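PDB 4YYC: putative trimethylamine methyltransferase from Rhizobium meliloti, which probably acts as a methyltransferase, as a putative member of the trimethylamine methyltransferase (MttB) family. Local coordinates for residues A[134-146]-A[172-184]. Numbering follows the deposited sequence.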
loop_
_atom_site.group_PDB
_atom_site.type_symbol
_atom_site.label_atom_id
_atom_site.label_comp_id
_atom_site.label_asym_id
_atom_site.label_seq_id
_atom_site.Cartn_x
_atom_site.Cartn_y
_atom_site.Cartn_z
ATOM N N ALA A 134 -7.261 -8.774 -16.224
ATOM C CA ALA A 134 -7.932 -7.490 -16.237
ATOM C C ALA A 134 -8.279 -7.027 -14.828
ATOM O O ALA A 134 -8.476 -7.860 -13.927
ATOM C CB ALA A 134 -9.192 -7.577 -17.085
ATOM N N THR A 135 -8.345 -5.714 -14.663
ATOM C CA THR A 135 -8.826 -5.096 -13.409
ATOM C C THR A 135 -9.768 -3.972 -13.780
ATOM O O THR A 135 -9.446 -3.119 -14.604
ATOM C CB THR A 135 -7.655 -4.595 -12.533
ATOM O OG1 THR A 135 -6.910 -5.714 -12.061
ATOM C CG2 THR A 135 -8.152 -3.803 -11.319
ATOM N N VAL A 136 -10.966 -4.003 -13.159
ATOM C CA VAL A 136 -12.028 -3.056 -13.438
ATOM C C VAL A 136 -12.443 -2.408 -12.112
ATOM O O VAL A 136 -12.907 -3.083 -11.201
ATOM C CB VAL A 136 -13.235 -3.812 -14.044
ATOM C CG1 VAL A 136 -14.425 -2.905 -14.246
ATOM C CG2 VAL A 136 -12.832 -4.465 -15.366
ATOM N N PHE A 137 -12.359 -1.080 -12.052
ATOM C CA PHE A 137 -12.714 -0.310 -10.870
ATOM C C PHE A 137 -14.154 0.188 -10.977
ATOM O O PHE A 137 -14.557 0.763 -12.008
ATOM C CB PHE A 137 -11.819 0.896 -10.706
ATOM C CG PHE A 137 -10.387 0.569 -10.407
ATOM C CD1 PHE A 137 -10.051 -0.408 -9.509
ATOM C CD2 PHE A 137 -9.356 1.316 -11.003
ATOM C CE1 PHE A 137 -8.698 -0.659 -9.208
ATOM C CE2 PHE A 137 -8.023 1.071 -10.699
ATOM C CZ PHE A 137 -7.695 0.083 -9.812
ATOM N N ALA A 138 -14.895 0.087 -9.869
ATOM C CA ALA A 138 -16.257 0.609 -9.751
ATOM C C ALA A 138 -16.398 1.423 -8.487
ATOM O O ALA A 138 -15.641 1.207 -7.518
ATOM C CB ALA A 138 -17.282 -0.489 -9.696
ATOM N N PRO A 139 -17.360 2.337 -8.446
ATOM C CA PRO A 139 -17.518 3.142 -7.216
ATOM C C PRO A 139 -18.012 2.416 -5.976
ATOM O O PRO A 139 -18.435 1.247 -5.996
ATOM C CB PRO A 139 -18.521 4.234 -7.626
ATOM C CG PRO A 139 -18.562 4.205 -9.132
ATOM C CD PRO A 139 -18.202 2.825 -9.539
ATOM N N VAL A 140 -17.898 3.138 -4.870
ATOM C CA VAL A 140 -18.669 2.863 -3.650
ATOM C C VAL A 140 -20.079 2.361 -3.941
ATOM O O VAL A 140 -20.752 2.848 -4.847
ATOM C CB VAL A 140 -18.676 4.089 -2.739
ATOM C CG1 VAL A 140 -19.324 5.290 -3.426
ATOM C CG2 VAL A 140 -19.289 3.785 -1.368
ATOM N N TYR A 141 -20.526 1.412 -3.121
ATOM C CA TYR A 141 -21.872 0.825 -3.245
ATOM C C TYR A 141 -22.489 0.707 -1.851
ATOM O O TYR A 141 -21.882 0.159 -0.920
ATOM C CB TYR A 141 -21.693 -0.557 -3.873
ATOM C CG TYR A 141 -22.942 -1.338 -4.230
ATOM C CD1 TYR A 141 -23.744 -1.878 -3.233
ATOM C CD2 TYR A 141 -23.247 -1.589 -5.560
ATOM C CE1 TYR A 141 -24.872 -2.628 -3.539
ATOM C CE2 TYR A 141 -24.362 -2.353 -5.868
ATOM C CZ TYR A 141 -25.159 -2.869 -4.868
ATOM O OH TYR A 141 -26.301 -3.616 -5.182
ATOM N N GLY A 142 -23.705 1.212 -1.709
ATOM C CA GLY A 142 -24.513 1.027 -0.507
ATOM C C GLY A 142 -24.811 2.177 0.440
ATOM O O GLY A 142 -25.835 2.128 1.103
ATOM N N PRO A 143 -23.948 3.226 0.549
ATOM C CA PRO A 143 -24.209 4.144 1.668
ATOM C C PRO A 143 -25.554 4.884 1.633
ATOM O O PRO A 143 -25.954 5.434 0.620
ATOM C CB PRO A 143 -23.075 5.166 1.523
ATOM C CG PRO A 143 -21.959 4.338 1.002
ATOM C CD PRO A 143 -22.595 3.425 0.010
ATOM N N PRO A 144 -26.200 5.009 2.791
ATOM C CA PRO A 144 -27.416 5.810 2.866
ATOM C C PRO A 144 -27.165 7.273 3.151
ATOM O O PRO A 144 -28.076 8.078 3.030
ATOM C CB PRO A 144 -28.168 5.169 4.028
ATOM C CG PRO A 144 -27.144 4.568 4.880
ATOM C CD PRO A 144 -26.078 4.094 3.939
ATOM N N PHE A 145 -25.939 7.596 3.560
ATOM C CA PHE A 145 -25.547 8.976 3.817
ATOM C C PHE A 145 -24.527 9.447 2.816
ATOM O O PHE A 145 -23.757 8.661 2.262
ATOM C CB PHE A 145 -24.917 9.128 5.218
ATOM C CG PHE A 145 -25.851 8.817 6.354
ATOM C CD1 PHE A 145 -26.772 9.763 6.796
ATOM C CD2 PHE A 145 -25.830 7.571 6.940
ATOM C CE1 PHE A 145 -27.630 9.449 7.861
ATOM C CE2 PHE A 145 -26.687 7.254 7.989
ATOM C CZ PHE A 145 -27.583 8.193 8.436
ATOM N N VAL A 146 -24.512 10.760 2.612
ATOM C CA VAL A 146 -23.397 11.414 1.928
ATOM C C VAL A 146 -22.704 12.386 2.852
ATOM O O VAL A 146 -23.312 12.877 3.829
ATOM C CB VAL A 146 -23.806 12.155 0.629
ATOM C CG1 VAL A 146 -24.351 11.144 -0.368
ATOM C CG2 VAL A 146 -24.810 13.270 0.908
ATOM N N PRO A 172 -10.955 9.310 -14.881
ATOM C CA PRO A 172 -10.400 8.573 -16.025
ATOM C C PRO A 172 -10.139 7.085 -15.756
ATOM O O PRO A 172 -10.205 6.285 -16.689
ATOM C CB PRO A 172 -9.071 9.271 -16.314
ATOM C CG PRO A 172 -9.144 10.558 -15.640
ATOM C CD PRO A 172 -10.219 10.548 -14.603
ATOM N N SER A 173 -9.862 6.699 -14.513
ATOM C CA SER A 173 -9.612 5.287 -14.212
ATOM C C SER A 173 -10.766 4.620 -13.510
ATOM O O SER A 173 -10.620 3.514 -13.006
ATOM C CB SER A 173 -8.273 5.072 -13.465
ATOM O OG SER A 173 -7.161 5.280 -14.314
HETATM N N MSE A 174 -11.948 5.241 -13.516
HETATM C CA MSE A 174 -13.173 4.557 -13.032
HETATM C C MSE A 174 -13.741 3.862 -14.230
HETATM O O MSE A 174 -14.251 4.509 -15.142
HETATM C CB MSE A 174 -14.118 5.567 -12.384
HETATM C CG MSE A 174 -15.291 4.927 -11.681
HETATM SE SE MSE A 174 -14.664 3.700 -10.270
HETATM C CE MSE A 174 -14.313 5.029 -9.016
ATOM N N HIS A 175 -13.685 2.539 -14.290
ATOM C CA HIS A 175 -14.060 1.849 -15.516
ATOM C C HIS A 175 -15.537 1.511 -15.575
ATOM O O HIS A 175 -16.057 1.331 -16.669
ATOM C CB HIS A 175 -13.238 0.590 -15.679
ATOM C CG HIS A 175 -11.767 0.845 -15.477
ATOM N ND1 HIS A 175 -11.078 0.356 -14.396
ATOM C CD2 HIS A 175 -10.874 1.566 -16.196
ATOM C CE1 HIS A 175 -9.819 0.754 -14.460
ATOM N NE2 HIS A 175 -9.676 1.499 -15.542
ATOM N N SER A 176 -16.166 1.368 -14.430
ATOM C CA SER A 176 -17.609 1.088 -14.341
ATOM C C SER A 176 -18.318 2.237 -13.679
ATOM O O SER A 176 -17.778 2.858 -12.771
ATOM C CB SER A 176 -17.811 -0.145 -13.485
ATOM O OG SER A 176 -19.169 -0.385 -13.150
ATOM N N SER A 177 -19.563 2.433 -14.081
ATOM C CA SER A 177 -20.478 3.394 -13.458
ATOM C C SER A 177 -20.916 2.961 -12.073
ATOM O O SER A 177 -21.302 3.785 -11.248
ATOM C CB SER A 177 -21.708 3.579 -14.329
ATOM O OG SER A 177 -22.412 4.759 -14.034
ATOM N N GLY A 178 -20.866 1.676 -11.803
ATOM C CA GLY A 178 -21.298 1.144 -10.510
ATOM C C GLY A 178 -22.792 0.792 -10.444
ATOM O O GLY A 178 -23.431 0.560 -11.450
ATOM N N GLY A 179 -23.265 0.723 -9.202
ATOM C CA GLY A 179 -24.602 0.316 -8.891
ATOM C C GLY A 179 -25.219 1.297 -7.929
ATOM O O GLY A 179 -25.526 2.425 -8.294
ATOM N N THR A 180 -25.360 0.909 -6.682
ATOM C CA THR A 180 -25.984 1.749 -5.656
ATOM C C THR A 180 -24.913 2.713 -5.115
ATOM O O THR A 180 -24.432 2.587 -3.999
ATOM C CB THR A 180 -26.529 0.857 -4.549
ATOM O OG1 THR A 180 -27.435 -0.088 -5.122
ATOM C CG2 THR A 180 -27.208 1.630 -3.453
ATOM N N VAL A 181 -24.577 3.719 -5.913
ATOM C CA VAL A 181 -23.488 4.639 -5.541
ATOM C C VAL A 181 -23.816 5.366 -4.243
ATOM O O VAL A 181 -22.917 5.704 -3.474
ATOM C CB VAL A 181 -23.097 5.584 -6.685
ATOM C CG1 VAL A 181 -22.563 4.785 -7.856
ATOM C CG2 VAL A 181 -24.252 6.487 -7.166
ATOM N N CYS A 182 -25.110 5.577 -4.019
ATOM C CA CYS A 182 -25.667 5.874 -2.703
ATOM C C CYS A 182 -27.122 5.447 -2.736
ATOM O O CYS A 182 -27.619 5.092 -3.781
ATOM C CB CYS A 182 -25.489 7.339 -2.341
ATOM S SG CYS A 182 -26.230 8.521 -3.504
ATOM N N GLU A 183 -27.772 5.446 -1.598
ATOM C CA GLU A 183 -29.173 5.062 -1.507
ATOM C C GLU A 183 -30.022 6.325 -1.505
ATOM O O GLU A 183 -30.004 7.070 -0.516
ATOM C CB GLU A 183 -29.353 4.288 -0.191
ATOM C CG GLU A 183 -30.714 3.655 -0.001
ATOM C CD GLU A 183 -30.962 2.484 -0.929
ATOM O OE1 GLU A 183 -30.033 1.687 -1.170
ATOM O OE2 GLU A 183 -32.116 2.324 -1.387
ATOM N N PRO A 184 -30.774 6.606 -2.574
ATOM C CA PRO A 184 -31.543 7.903 -2.614
ATOM C C PRO A 184 -32.783 7.901 -1.742
ATOM O O PRO A 184 -33.721 7.124 -2.004
ATOM C CB PRO A 184 -31.917 8.067 -4.086
ATOM C CG PRO A 184 -31.873 6.702 -4.632
ATOM C CD PRO A 184 -30.868 5.886 -3.862
HETATM O O HOH W 1 -21.212 1.175 -7.061
HETATM O O HOH W 2 -28.170 0.735 0.736
HETATM O O HOH W 3 -30.553 7.322 2.127
#
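Phe137 and His175 clasp one end of a contact in this MttB-family protein in which the loop after helix 158-170 runs in the same direction beside strand 134-137 and the loop leading on to strand 145-147, joined to them by backbone bonds. The Phe137 N-H points at His175 ND1 in the imidazole plane (3.0 Å, 171° at the hydrogen), so ND1 accepts and the ring's rotation is fixed; Gln418 takes up its other polar end. With CG of His175 anti to its carbonyl carbon, the ring lies alongside the Phe137 phenyl, nearly parallel but slid until the two barely overlap. Phe137 CD2 meets Ser173 O at the phenyl edge, while Phe137 O receives Ser176 N-H and, weakly, His175 N-H. Met174, a selenomethionine bent at chi2 and chi3, curls its SE back to within 3.4 Å of Phe137 O and 3.7 Å of Pro139 CD. Pro139 also packs on Gly178, where a side chain would collide with the proline ring.

Farther along, Tyr141, its CG anti to the backbone N (chi1 -175°), lays one ring face over Thr180 CB, which sits 3.9 Å from the ring centroid, 6° off the normal, a CH-pi contact. Since the Tyr141 side chain also comes within about 4 Å of a bound unidentified ligand, a serine here would probably leave Thr180 CB without its aromatic lid and open a gap beside that ligand. Gly142 N donates to Thr180 O (2.8 Å) and Glu183 N to Pro143 O. The Glu183 carboxylate divides its oxygens: OE2 salt-bridges Arg192, and OE1 accepts from a water that also donates to Gly142 O at 2.7 Å.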